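Local atomic coordinates of prophenoloxidase b (Marsupenaeus japonicus, PDB entry 3WKY), a protein that is a type 3 copper prophenoloxidase of shrimp hemolymph that, once activated, probably oxidises phenols at its Cu2-O2 centre. Residues Asp140-Thr145 / His262-Gly266; Glu65-Phe70 / Thr265-Trp271; Glu191-Leu195 / Lys476-Leu480. All coordinates share one frame. Where two conformers were deposited one is given. Residues are numbered along the deposited sequence.

Interaction 1: residues Asp140-Thr145 / His262-Gly266. With NA (sodium ion), chain P.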
ATOM      1  N   ASP A 140      14.867  -9.620 -39.972  1.00 20.50           N
ATOM      2  CA  ASP A 140      14.927  -9.976 -38.549  1.00 20.79           C
ATOM      3  C   ASP A 140      14.065  -9.047 -37.683  1.00 23.14           C
ATOM      4  O   ASP A 140      13.698  -9.415 -36.562  1.00 23.00           O
ATOM      5  CB  ASP A 140      16.370  -9.955 -38.029  1.00 22.61           C
ATOM      6  CG  ASP A 140      16.969  -8.552 -38.020  1.00 27.48           C
ATOM      7  OD1 ASP A 140      16.710  -7.782 -37.068  1.00 24.22           O
ATOM      8  OD2 ASP A 140      17.705  -8.204 -38.966  1.00 37.32           O
ATOM      9  N   ARG A 141      13.752  -7.855 -38.197  1.00 21.73           N
ATOM     10  CA  ARG A 141      12.939  -6.887 -37.454  1.00 23.53           C
ATOM     11  C   ARG A 141      11.453  -7.192 -37.490  1.00 22.16           C
ATOM     12  O   ARG A 141      10.693  -6.601 -36.720  1.00 18.99           O
ATOM     13  CB  ARG A 141      13.167  -5.451 -37.962  1.00 18.69           C
ATOM     14  CG  ARG A 141      14.600  -4.930 -37.827  1.00 20.68           C
ATOM     15  CD  ARG A 141      15.048  -4.741 -36.375  1.00 16.33           C
ATOM     16  NE  ARG A 141      16.103  -3.736 -36.279  1.00 19.39           N
ATOM     17  CZ  ARG A 141      17.410  -3.994 -36.372  1.00 22.43           C
ATOM     18  NH1 ARG A 141      17.846  -5.234 -36.576  1.00 26.10           N
ATOM     19  NH2 ARG A 141      18.286  -3.006 -36.272  1.00 20.88           N
ATOM     20  N   PHE A 142      11.032  -8.111 -38.364  1.00 19.05           N
ATOM     21  CA  PHE A 142       9.609  -8.322 -38.621  1.00 17.52           C
ATOM     22  C   PHE A 142       9.170  -9.776 -38.454  1.00 24.05           C
ATOM     23  O   PHE A 142       7.979 -10.063 -38.343  1.00 28.99           O
ATOM     24  CB  PHE A 142       9.251  -7.833 -40.040  1.00 19.04           C
ATOM     25  CG  PHE A 142       9.734  -6.446 -40.331  1.00 18.46           C
ATOM     26  CD1 PHE A 142       8.986  -5.338 -39.932  1.00 18.03           C
ATOM     27  CD2 PHE A 142      10.941  -6.243 -40.980  1.00 19.74           C
ATOM     28  CE1 PHE A 142       9.434  -4.059 -40.182  1.00 23.35           C
ATOM     29  CE2 PHE A 142      11.400  -4.957 -41.234  1.00 15.97           C
ATOM     30  CZ  PHE A 142      10.639  -3.862 -40.833  1.00 19.33           C
ATOM     31  N   VAL A 143      10.140 -10.684 -38.445  1.00 19.21           N
ATOM     32  CA  VAL A 143       9.870 -12.123 -38.463  1.00 20.65           C
ATOM     33  C   VAL A 143      10.399 -12.732 -37.159  1.00 15.19           C
ATOM     34  O   VAL A 143      11.519 -12.429 -36.757  1.00 21.23           O
ATOM     35  CB  VAL A 143      10.581 -12.779 -39.676  1.00 26.00           C
ATOM     36  CG1 VAL A 143      10.375 -14.286 -39.694  1.00 25.15           C
ATOM     37  CG2 VAL A 143      10.094 -12.144 -40.991  1.00 24.90           C
ATOM     38  N   PRO A 144       9.587 -13.576 -36.495  1.00 19.67           N
ATOM     39  CA  PRO A 144       9.983 -14.080 -35.172  1.00 18.80           C
ATOM     40  C   PRO A 144      11.268 -14.872 -35.210  1.00 23.00           C
ATOM     41  O   PRO A 144      11.582 -15.526 -36.212  1.00 23.84           O
ATOM     42  CB  PRO A 144       8.841 -15.020 -34.791  1.00 19.11           C
ATOM     43  CG  PRO A 144       7.672 -14.551 -35.605  1.00 26.63           C
ATOM     44  CD  PRO A 144       8.251 -14.049 -36.888  1.00 23.65           C
ATOM     45  N   THR A 145      11.998 -14.808 -34.108  1.00 20.41           N
ATOM     46  CA  THR A 145      13.236 -15.549 -33.927  1.00 22.79           C
ATOM     47  C   THR A 145      13.136 -16.992 -34.410  1.00 24.70           C
ATOM     48  O   THR A 145      13.985 -17.459 -35.178  1.00 26.04           O
ATOM     49  CB  THR A 145      13.600 -15.568 -32.446  1.00 21.46           C
ATOM     50  OG1 THR A 145      13.780 -14.219 -31.981  1.00 20.24           O
ATOM     51  CG2 THR A 145      14.875 -16.380 -32.208  1.00 25.65           C
ATOM     52  N   HIS A 262       9.737 -11.532 -29.303  1.00 16.53           N
ATOM     53  CA  HIS A 262      10.237 -12.711 -30.019  1.00 20.74           C
ATOM     54  C   HIS A 262      11.023 -12.328 -31.278  1.00 20.79           C
ATOM     55  O   HIS A 262      10.799 -12.885 -32.352  1.00 21.69           O
ATOM     56  CB  HIS A 262       9.088 -13.676 -30.346  1.00 20.98           C
ATOM     57  CG  HIS A 262       8.452 -14.283 -29.131  1.00 27.90           C
ATOM     58  ND1 HIS A 262       7.409 -13.685 -28.456  1.00 35.11           N
ATOM     59  CD2 HIS A 262       8.729 -15.423 -28.456  1.00 34.05           C
ATOM     60  CE1 HIS A 262       7.065 -14.437 -27.425  1.00 22.77           C
ATOM     61  NE2 HIS A 262       7.845 -15.500 -27.406  1.00 34.00           N
ATOM     62  N   LEU A 263      11.932 -11.369 -31.131  1.00 18.16           N
ATOM     63  CA  LEU A 263      12.780 -10.896 -32.234  1.00 19.99           C
ATOM     64  C   LEU A 263      14.250 -10.969 -31.851  1.00 21.76           C
ATOM     65  O   LEU A 263      14.609 -10.693 -30.704  1.00 18.94           O
ATOM     66  CB  LEU A 263      12.454  -9.444 -32.587  1.00 17.91           C
ATOM     67  CG  LEU A 263      11.059  -9.140 -33.141  1.00 19.84           C
ATOM     68  CD1 LEU A 263      10.913  -7.640 -33.358  1.00 19.49           C
ATOM     69  CD2 LEU A 263      10.789  -9.902 -34.440  1.00 22.24           C
ATOM     70  N   THR A 264      15.102 -11.307 -32.821  1.00 18.03           N
ATOM     71  CA  THR A 264      16.549 -11.365 -32.608  1.00 20.79           C
ATOM     72  C   THR A 264      17.231 -10.682 -33.787  1.00 19.76           C
ATOM     73  O   THR A 264      16.896 -10.975 -34.941  1.00 21.22           O
ATOM     74  CB  THR A 264      17.029 -12.825 -32.532  1.00 21.90           C
ATOM     75  OG1 THR A 264      16.319 -13.511 -31.485  1.00 24.57           O
ATOM     76  CG2 THR A 264      18.537 -12.903 -32.265  1.00 22.00           C
ATOM     77  N   THR A 265      18.168  -9.774 -33.519  1.00 20.38           N
ATOM     78  CA  THR A 265      18.831  -9.051 -34.620  1.00 25.79           C
ATOM     79  C   THR A 265      19.816  -9.960 -35.346  1.00 36.22           C
ATOM     80  O   THR A 265      20.124 -11.052 -34.870  1.00 24.95           O
ATOM     81  CB  THR A 265      19.613  -7.810 -34.154  1.00 24.22           C
ATOM     82  OG1 THR A 265      20.803  -8.214 -33.453  1.00 25.32           O
ATOM     83  CG2 THR A 265      18.757  -6.917 -33.264  1.00 26.97           C
ATOM     84  N   GLY A 266      20.318  -9.493 -36.488  1.00 31.04           N
ATOM     85  CA  GLY A 266      21.238 -10.276 -37.294  1.00 38.78           C
ATOM     86  C   GLY A 266      22.591 -10.456 -36.640  1.00 36.84           C
ATOM     87  O   GLY A 266      23.402 -11.270 -37.089  1.00 53.25           O
TER
HETATM   88 NA    NA P 714      22.132  -5.726 -33.181  1.00 35.62          NA
HETATM   89  O   HOH W   1      13.785 -12.014 -35.420  1.00 21.22           O
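Two loops far apart in sequence can be joined through backbone groups, as residues 262-266 and Asp140-Thr145 illustrate. His262 comes first: its carbonyl O accepts a hydrogen bond from Thr145 N at 2.9 Å, nearly straight, and lies 3.2 Å from Pro144 CA in a CA-H...O contact, so it receives the chain just where Pro144 takes the N-cap position. Its imidazole leads away and bonds through NE2 to Ser375 O of the second subunit. Leu263 follows, its CB set away but its end coming back to the loop, where CD1 lies 3.5 Å from Arg141 O and CD2 3.5 Å from Val143 O. At Thr264 the hydroxyls pair, Thr264 OG1 to Thr145 OG1 at 2.7 Å, while Thr264 N donates to a water (3.0 Å) that in turn bonds to Asp140 O (2.8 Å) and Val143 O (2.7 Å). Thr265 OG1 binds the sodium ion at 2.8 Å. Thr265 CA lies 3.5 Å from Asp140 OD1; that oxygen is held by Arg141 NH1 in a 2.8 Å salt bridge, and Tyr19 takes OD2. Gly266 ends the contact, its N also bonded to Tyr19. Within the copper-containing domain, the pair thus joins the link between helices 134-137 and 145-160 to the long loop between helices 218-239 and 294-310, with Phe142 directed onto helix 193-205.

Interaction 2: residues Glu65-Phe70 / Thr265-Trp271. With NA (sodium ion), chain P.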
ATOM      1  N   GLU A  65      29.312  -1.406 -33.467  1.00 28.26           N
ATOM      2  CA  GLU A  65      28.619  -2.474 -34.181  0.50 30.63           C
ATOM      3  C   GLU A  65      27.943  -3.404 -33.177  1.00 28.19           C
ATOM      4  O   GLU A  65      28.383  -3.509 -32.033  1.00 31.62           O
ATOM      5  CB  GLU A  65      29.616  -3.273 -35.036  0.50 39.47           C
ATOM      6  CG  GLU A  65      28.994  -4.399 -35.866  0.50 36.77           C
ATOM      7  CD  GLU A  65      29.634  -5.758 -35.606  0.50 48.24           C
ATOM      8  OE1 GLU A  65      30.874  -5.819 -35.459  0.50 51.47           O
ATOM      9  OE2 GLU A  65      28.894  -6.766 -35.552  0.50 45.05           O
ATOM     10  N   GLY A  66      26.884  -4.085 -33.597  1.00 27.68           N
ATOM     11  CA  GLY A  66      26.273  -5.105 -32.759  1.00 32.27           C
ATOM     12  C   GLY A  66      25.104  -4.676 -31.888  1.00 39.87           C
ATOM     13  O   GLY A  66      24.669  -5.433 -31.013  1.00 35.63           O
ATOM     14  N   ILE A  67      24.605  -3.461 -32.111  1.00 27.22           N
ATOM     15  CA  ILE A  67      23.406  -2.988 -31.423  1.00 25.21           C
ATOM     16  C   ILE A  67      22.501  -2.325 -32.455  1.00 23.93           C
ATOM     17  O   ILE A  67      22.969  -1.943 -33.534  1.00 23.02           O
ATOM     18  CB  ILE A  67      23.721  -1.980 -30.286  1.00 25.43           C
ATOM     19  CG1 ILE A  67      24.384  -0.717 -30.835  1.00 24.57           C
ATOM     20  CG2 ILE A  67      24.578  -2.632 -29.181  1.00 26.95           C
ATOM     21  CD1 ILE A  67      24.578   0.378 -29.790  1.00 27.06           C
ATOM     22  N   PRO A  68      21.204  -2.191 -32.136  1.00 23.73           N
ATOM     23  CA  PRO A  68      20.307  -1.509 -33.078  1.00 19.98           C
ATOM     24  C   PRO A  68      20.569  -0.006 -33.162  1.00 22.01           C
ATOM     25  O   PRO A  68      21.297   0.548 -32.333  1.00 21.87           O
ATOM     26  CB  PRO A  68      18.913  -1.748 -32.469  1.00 25.17           C
ATOM     27  CG  PRO A  68      19.072  -2.939 -31.574  1.00 25.21           C
ATOM     28  CD  PRO A  68      20.466  -2.822 -31.025  1.00 22.20           C
ATOM     29  N   PHE A  69      19.978   0.644 -34.168  1.00 20.02           N
ATOM     30  CA  PHE A  69      19.872   2.100 -34.188  1.00 17.92           C
ATOM     31  C   PHE A  69      18.725   2.496 -33.261  1.00 21.11           C
ATOM     32  O   PHE A  69      17.553   2.173 -33.522  1.00 22.75           O
ATOM     33  CB  PHE A  69      19.577   2.590 -35.620  1.00 19.16           C
ATOM     34  CG  PHE A  69      19.072   4.010 -35.705  1.00 20.20           C
ATOM     35  CD1 PHE A  69      19.742   5.048 -35.080  1.00 20.03           C
ATOM     36  CD2 PHE A  69      17.936   4.311 -36.464  1.00 19.50           C
ATOM     37  CE1 PHE A  69      19.277   6.353 -35.165  1.00 22.61           C
ATOM     38  CE2 PHE A  69      17.472   5.615 -36.565  1.00 19.29           C
ATOM     39  CZ  PHE A  69      18.135   6.640 -35.916  1.00 19.38           C
ATOM     40  N   PHE A  70      19.060   3.190 -32.180  1.00 21.79           N
ATOM     41  CA  PHE A  70      18.063   3.622 -31.211  1.00 18.11           C
ATOM     42  C   PHE A  70      17.611   5.036 -31.545  1.00 16.11           C
ATOM     43  O   PHE A  70      18.189   6.027 -31.085  1.00 18.05           O
ATOM     44  CB  PHE A  70      18.641   3.518 -29.804  1.00 19.98           C
ATOM     45  CG  PHE A  70      18.873   2.103 -29.369  1.00 19.03           C
ATOM     46  CD1 PHE A  70      17.873   1.153 -29.515  1.00 24.30           C
ATOM     47  CD2 PHE A  70      20.102   1.707 -28.871  1.00 31.19           C
ATOM     48  CE1 PHE A  70      18.083  -0.164 -29.134  1.00 31.34           C
ATOM     49  CE2 PHE A  70      20.318   0.398 -28.486  1.00 30.42           C
ATOM     50  CZ  PHE A  70      19.312  -0.537 -28.621  1.00 26.25           C
ATOM     51  N   THR A 265      18.168  -9.774 -33.519  1.00 20.38           N
ATOM     52  CA  THR A 265      18.831  -9.051 -34.620  1.00 25.79           C
ATOM     53  C   THR A 265      19.816  -9.960 -35.346  1.00 36.22           C
ATOM     54  O   THR A 265      20.124 -11.052 -34.870  1.00 24.95           O
ATOM     55  CB  THR A 265      19.613  -7.810 -34.154  1.00 24.22           C
ATOM     56  OG1 THR A 265      20.803  -8.214 -33.453  1.00 25.32           O
ATOM     57  CG2 THR A 265      18.757  -6.917 -33.264  1.00 26.97           C
ATOM     58  N   GLY A 266      20.318  -9.493 -36.488  1.00 31.04           N
ATOM     59  CA  GLY A 266      21.238 -10.276 -37.294  1.00 38.78           C
ATOM     60  C   GLY A 266      22.591 -10.456 -36.640  1.00 36.84           C
ATOM     61  O   GLY A 266      23.402 -11.270 -37.089  1.00 53.25           O
ATOM     62  N   ASN A 267      22.844  -9.689 -35.585  1.00 37.08           N
ATOM     63  CA  ASN A 267      24.047  -9.879 -34.789  1.00 38.53           C
ATOM     64  C   ASN A 267      23.796 -10.837 -33.631  1.00 39.02           C
ATOM     65  O   ASN A 267      24.604 -10.926 -32.707  1.00 42.96           O
ATOM     66  CB  ASN A 267      24.574  -8.539 -34.257  1.00 39.72           C
ATOM     67  CG  ASN A 267      25.015  -7.601 -35.364  1.00 43.67           C
ATOM     68  OD1 ASN A 267      24.572  -6.452 -35.434  1.00 47.92           O
ATOM     69  ND2 ASN A 267      25.890  -8.085 -36.235  1.00 39.44           N
ATOM     70  N   GLY A 268      22.670 -11.548 -33.678  1.00 37.16           N
ATOM     71  CA  GLY A 268      22.377 -12.580 -32.689  1.00 31.63           C
ATOM     72  C   GLY A 268      21.849 -12.042 -31.372  1.00 43.43           C
ATOM     73  O   GLY A 268      21.681 -12.785 -30.394  1.00 34.91           O
ATOM     74  N   GLN A 269      21.577 -10.740 -31.356  1.00 30.48           N
ATOM     75  CA  GLN A 269      21.113 -10.057 -30.156  1.00 37.19           C
ATOM     76  C   GLN A 269      19.585 -10.075 -30.038  1.00 31.69           C
ATOM     77  O   GLN A 269      18.903  -9.345 -30.764  1.00 31.56           O
ATOM     78  CB  GLN A 269      21.611  -8.615 -30.192  1.00 37.69           C
ATOM     79  CG  GLN A 269      23.120  -8.487 -30.148  1.00 50.84           C
ATOM     80  CD  GLN A 269      23.615  -8.006 -28.795  1.00 67.68           C
ATOM     81  OE1 GLN A 269      23.482  -6.825 -28.457  1.00 62.25           O
ATOM     82  NE2 GLN A 269      24.183  -8.921 -28.008  1.00 56.28           N
ATOM     83  N   GLU A 270      19.055 -10.898 -29.130  1.00 26.57           N
ATOM     84  CA  GLU A 270      17.608 -10.959 -28.902  1.00 37.40           C
ATOM     85  C   GLU A 270      17.101  -9.704 -28.188  1.00 25.41           C
ATOM     86  O   GLU A 270      17.687  -9.293 -27.188  1.00 24.51           O
ATOM     87  CB  GLU A 270      17.241 -12.197 -28.080  1.00 31.34           C
ATOM     88  CG  GLU A 270      15.775 -12.199 -27.648  1.00 24.30           C
ATOM     89  CD  GLU A 270      15.284 -13.536 -27.124  1.00 48.42           C
ATOM     90  OE1 GLU A 270      14.741 -13.566 -25.993  1.00 43.90           O
ATOM     91  OE2 GLU A 270      15.415 -14.549 -27.847  1.00 46.80           O
ATOM     92  N   TRP A 271      16.027  -9.098 -28.702  1.00 19.96           N
ATOM     93  CA  TRP A 271      15.480  -7.888 -28.110  1.00 15.70           C
ATOM     94  C   TRP A 271      14.956  -8.198 -26.711  1.00 17.18           C
ATOM     95  O   TRP A 271      14.332  -9.241 -26.481  1.00 18.56           O
ATOM     96  CB  TRP A 271      14.322  -7.329 -28.953  1.00 16.47           C
ATOM     97  CG  TRP A 271      14.755  -6.755 -30.286  1.00 18.37           C
ATOM     98  CD1 TRP A 271      15.055  -7.453 -31.424  1.00 20.92           C
ATOM     99  CD2 TRP A 271      14.930  -5.363 -30.609  1.00 14.89           C
ATOM    100  NE1 TRP A 271      15.419  -6.583 -32.428  1.00 19.47           N
ATOM    101  CE2 TRP A 271      15.342  -5.298 -31.959  1.00 19.24           C
ATOM    102  CE3 TRP A 271      14.771  -4.171 -29.890  1.00 15.62           C
ATOM    103  CZ2 TRP A 271      15.606  -4.084 -32.600  1.00 21.42           C
ATOM    104  CZ3 TRP A 271      15.044  -2.972 -30.523  1.00 19.72           C
ATOM    105  CH2 TRP A 271      15.456  -2.936 -31.870  1.00 21.93           C
TER
HETATM  106 NA    NA P 714      22.132  -5.726 -33.181  1.00 35.62          NA
HETATM  107  O   HOH W   2      26.010  -3.675 -36.624  1.00 23.96           O
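An ST turn lying inside a type I beta turn, Thr265 to Gly268, forms one side of this junction between the all-alpha and copper-containing domains of the hemocyanin fold. Thr265 OG1 accepts from Asn267 N at 3.3 Å and, weakly, from Gln269 N at 3.4 Å. The sodium ion is coordinated by Thr265 OG1 at 2.8 Å. The beta turn closes with Gly268 N to Thr265 O, 2.9 Å, and Thr265 N to Gln269 O, 2.9 Å, ties its base. The turn sets Asn267 toward residues 65-70, bringing OD1 to 3.4 Å from Gly66 CA. At phi 94° a CB on Gly66 would jam against the preceding carbonyl, so glycine suits this bend. A water joins the two, accepting from Gly66 N at 3.2 Å and giving a weak bond to Asn267 OD1 at 3.3 Å. Beyond the polar end the contact turns apolar: Phe70 CE1 approaches Trp271 CZ3 at 4.4 Å, with the indole at the edge of the phenyl ring, and Pro68, buried, packs on the same indole. Phe70 also meets His76 of helix 74-89. The closest apolar approach is Pro68 CG to Trp271 CH2, 3.6 Å, an off-centre CH-pi contact with CG 4.1 Å from the centroid of the six-membered ring.

Interaction 3: residues Glu191-Leu195 / Lys476-Leu480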
ATOM      1  N   GLU A 191       1.908  -5.637 -35.403  1.00 15.65           N
ATOM      2  CA  GLU A 191       3.118  -6.276 -35.912  1.00 16.20           C
ATOM      3  C   GLU A 191       3.185  -6.292 -37.443  1.00 20.36           C
ATOM      4  O   GLU A 191       4.161  -6.768 -38.016  1.00 20.14           O
ATOM      5  CB  GLU A 191       3.249  -7.686 -35.328  1.00 16.22           C
ATOM      6  CG  GLU A 191       3.499  -7.656 -33.796  1.00 18.97           C
ATOM      7  CD  GLU A 191       3.435  -9.022 -33.128  1.00 26.10           C
ATOM      8  OE1 GLU A 191       3.281 -10.045 -33.833  1.00 21.81           O
ATOM      9  OE2 GLU A 191       3.549  -9.076 -31.878  1.00 22.79           O
ATOM     10  N   ASP A 192       2.164  -5.737 -38.091  1.00 18.04           N
ATOM     11  CA  ASP A 192       2.122  -5.675 -39.560  1.00 17.57           C
ATOM     12  C   ASP A 192       3.424  -5.076 -40.087  1.00 18.44           C
ATOM     13  O   ASP A 192       3.810  -3.971 -39.701  1.00 18.32           O
ATOM     14  CB  ASP A 192       0.925  -4.837 -40.021  1.00 16.60           C
ATOM     15  CG  ASP A 192       0.804  -4.766 -41.545  1.00 23.59           C
ATOM     16  OD1 ASP A 192       1.665  -4.134 -42.189  1.00 24.71           O
ATOM     17  OD2 ASP A 192      -0.163  -5.325 -42.096  1.00 24.01           O
ATOM     18  N   MET A 193       4.131  -5.816 -40.937  1.00 18.30           N
ATOM     19  CA  MET A 193       5.463  -5.365 -41.347  1.00 20.80           C
ATOM     20  C   MET A 193       5.433  -4.060 -42.141  1.00 16.90           C
ATOM     21  O   MET A 193       6.364  -3.254 -42.054  1.00 19.37           O
ATOM     22  CB  MET A 193       6.222  -6.472 -42.095  1.00 18.27           C
ATOM     23  CG  MET A 193       5.626  -6.875 -43.431  1.00 25.70           C
ATOM     24  SD  MET A 193       6.631  -8.203 -44.154  1.00 29.21           S
ATOM     25  CE  MET A 193       6.567  -9.433 -42.838  1.00 27.13           C
ATOM     26  N   ASN A 194       4.361  -3.833 -42.895  1.00 19.77           N
ATOM     27  CA  ASN A 194       4.236  -2.592 -43.644  1.00 21.08           C
ATOM     28  C   ASN A 194       3.976  -1.393 -42.730  1.00 19.96           C
ATOM     29  O   ASN A 194       4.456  -0.285 -42.982  1.00 18.30           O
ATOM     30  CB  ASN A 194       3.125  -2.706 -44.686  1.00 23.26           C
ATOM     31  CG  ASN A 194       3.438  -3.733 -45.761  1.00 31.67           C
ATOM     32  OD1 ASN A 194       4.561  -3.811 -46.252  1.00 33.52           O
ATOM     33  ND2 ASN A 194       2.441  -4.536 -46.120  1.00 36.49           N
ATOM     34  N   LEU A 195       3.215  -1.613 -41.666  1.00 18.71           N
ATOM     35  CA  LEU A 195       2.951  -0.532 -40.718  1.00 17.59           C
ATOM     36  C   LEU A 195       4.215  -0.140 -39.967  1.00 14.37           C
ATOM     37  O   LEU A 195       4.501   1.051 -39.776  1.00 16.45           O
ATOM     38  CB  LEU A 195       1.860  -0.941 -39.732  1.00 17.55           C
ATOM     39  CG  LEU A 195       1.408   0.179 -38.791  1.00 16.77           C
ATOM     40  CD1 LEU A 195       0.783   1.332 -39.577  1.00 19.85           C
ATOM     41  CD2 LEU A 195       0.411  -0.369 -37.777  1.00 15.76           C
ATOM     42  N   LYS A 476       6.622 -16.243 -45.888  1.00 32.25           N
ATOM     43  CA  LYS A 476       5.205 -16.066 -46.157  1.00 34.73           C
ATOM     44  C   LYS A 476       4.448 -15.860 -44.853  1.00 33.98           C
ATOM     45  O   LYS A 476       4.738 -16.509 -43.851  1.00 36.88           O
ATOM     46  CB  LYS A 476       4.672 -17.294 -46.892  1.00 35.50           C
ATOM     47  CG  LYS A 476       3.157 -17.346 -47.036  1.00 43.76           C
ATOM     48  CD  LYS A 476       2.734 -18.567 -47.845  1.00 44.48           C
ATOM     49  CE  LYS A 476       1.278 -18.902 -47.594  1.00 46.49           C
ATOM     50  NZ  LYS A 476       0.767 -19.893 -48.578  1.00 66.98           N
ATOM     51  N   SER A 477       3.491 -14.941 -44.858  1.00 31.11           N
ATOM     52  CA  SER A 477       2.685 -14.699 -43.670  1.00 33.00           C
ATOM     53  C   SER A 477       1.379 -14.030 -44.063  1.00 35.76           C
ATOM     54  O   SER A 477       1.207 -13.606 -45.209  1.00 33.02           O
ATOM     55  CB  SER A 477       3.445 -13.839 -42.657  1.00 29.45           C
ATOM     56  OG  SER A 477       3.822 -12.595 -43.226  1.00 35.26           O
ATOM     57  N   ASN A 478       0.462 -13.943 -43.107  1.00 31.57           N
ATOM     58  CA  ASN A 478      -0.869 -13.407 -43.373  1.00 30.75           C
ATOM     59  C   ASN A 478      -0.979 -11.932 -43.021  1.00 31.61           C
ATOM     60  O   ASN A 478      -0.373 -11.470 -42.054  1.00 28.32           O
ATOM     61  CB  ASN A 478      -1.914 -14.210 -42.603  1.00 36.66           C
ATOM     62  CG  ASN A 478      -2.022 -15.636 -43.100  1.00 45.20           C
ATOM     63  OD1 ASN A 478      -2.188 -15.872 -44.296  1.00 43.85           O
ATOM     64  ND2 ASN A 478      -1.909 -16.594 -42.186  1.00 50.23           N
ATOM     65  N   PHE A 479      -1.761 -11.202 -43.808  1.00 23.90           N
ATOM     66  CA  PHE A 479      -1.941  -9.768 -43.617  1.00 25.59           C
ATOM     67  C   PHE A 479      -3.418  -9.445 -43.735  1.00 28.24           C
ATOM     68  O   PHE A 479      -4.130 -10.065 -44.535  1.00 24.35           O
ATOM     69  CB  PHE A 479      -1.230  -8.992 -44.729  1.00 27.70           C
ATOM     70  CG  PHE A 479       0.257  -9.091 -44.687  1.00 32.83           C
ATOM     71  CD1 PHE A 479       0.908 -10.224 -45.157  1.00 30.38           C
ATOM     72  CD2 PHE A 479       1.016  -8.040 -44.191  1.00 36.96           C
ATOM     73  CE1 PHE A 479       2.296 -10.320 -45.110  1.00 34.61           C
ATOM     74  CE2 PHE A 479       2.401  -8.124 -44.148  1.00 48.19           C
ATOM     75  CZ  PHE A 479       3.043  -9.267 -44.612  1.00 38.58           C
ATOM     76  N   LEU A 480      -3.881  -8.457 -42.977  1.00 20.42           N
ATOM     77  CA  LEU A 480      -5.219  -7.933 -43.224  1.00 19.95           C
ATOM     78  C   LEU A 480      -5.181  -7.296 -44.609  1.00 17.32           C
ATOM     79  O   LEU A 480      -4.148  -6.752 -45.011  1.00 22.06           O
ATOM     80  CB  LEU A 480      -5.595  -6.879 -42.182  1.00 20.89           C
ATOM     81  CG  LEU A 480      -7.069  -6.501 -42.231  1.00 20.84           C
ATOM     82  CD1 LEU A 480      -7.869  -7.669 -41.687  1.00 23.12           C
ATOM     83  CD2 LEU A 480      -7.376  -5.206 -41.482  1.00 22.37           C
TER
HETATM   84  O   HOH W   3      -1.967  -7.172 -41.221  1.00 23.64           O
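Phe479, on strand 472-481, has the largest buried area in this contact, followed by Met193 and Asp192 at the start of helix 193-205. The phenyl ring reaches the helix with its edge: CE2 lies 3.5 Å from Met193 CG, and the sulfur sits 5.1 Å from the ring centroid, almost in the ring plane, a Met-aromatic contact. Met193 CE reaches to 4.2 Å from Ser477 OG, on the same strand as Phe479. Here a helix start of the copper-containing domain meets a strand of the ig-like domain, which lies next to strand 165-169 in a mixed sheet, a direct seam between two parts of the hemocyanin fold. Asp192 is the N-cap, its OD1 accepting from Leu195 N at 3.0 Å and weakly from Asn194 N at 2.8 Å. The other carboxylate oxygen, OD2, lies 3.6 Å from Phe479 CD2, near the ring plane, and also bonds to Asn577. A water donates to Asp192 OD2 at 2.7 Å and accepts from Leu480 N at 2.9 Å.

How the interactions relate
Interactions 1 and 2 share Thr265 and Gly266, so one loop takes part in both contacts: its first half binds another loop of the copper-containing domain, its second half meets the all-alpha domain. Leu263 O to Trp271 N, 2.9 Å and probably a hydrogen bond, ties these halves, and both contacts touch the sodium ion and the second subunit. Each of the three contacts has a bridging water. Direct hydrogen bonds between the segments are clear in the buried interaction 1, whereas the partly buried interaction 2 and the buried interaction 3 add ring packing instead. Interaction 3 meets interaction 1 through Phe142 CE1 and Met193 O, 3.7 Å apart, but stays about 11 Å, nearest atoms, from interaction 2.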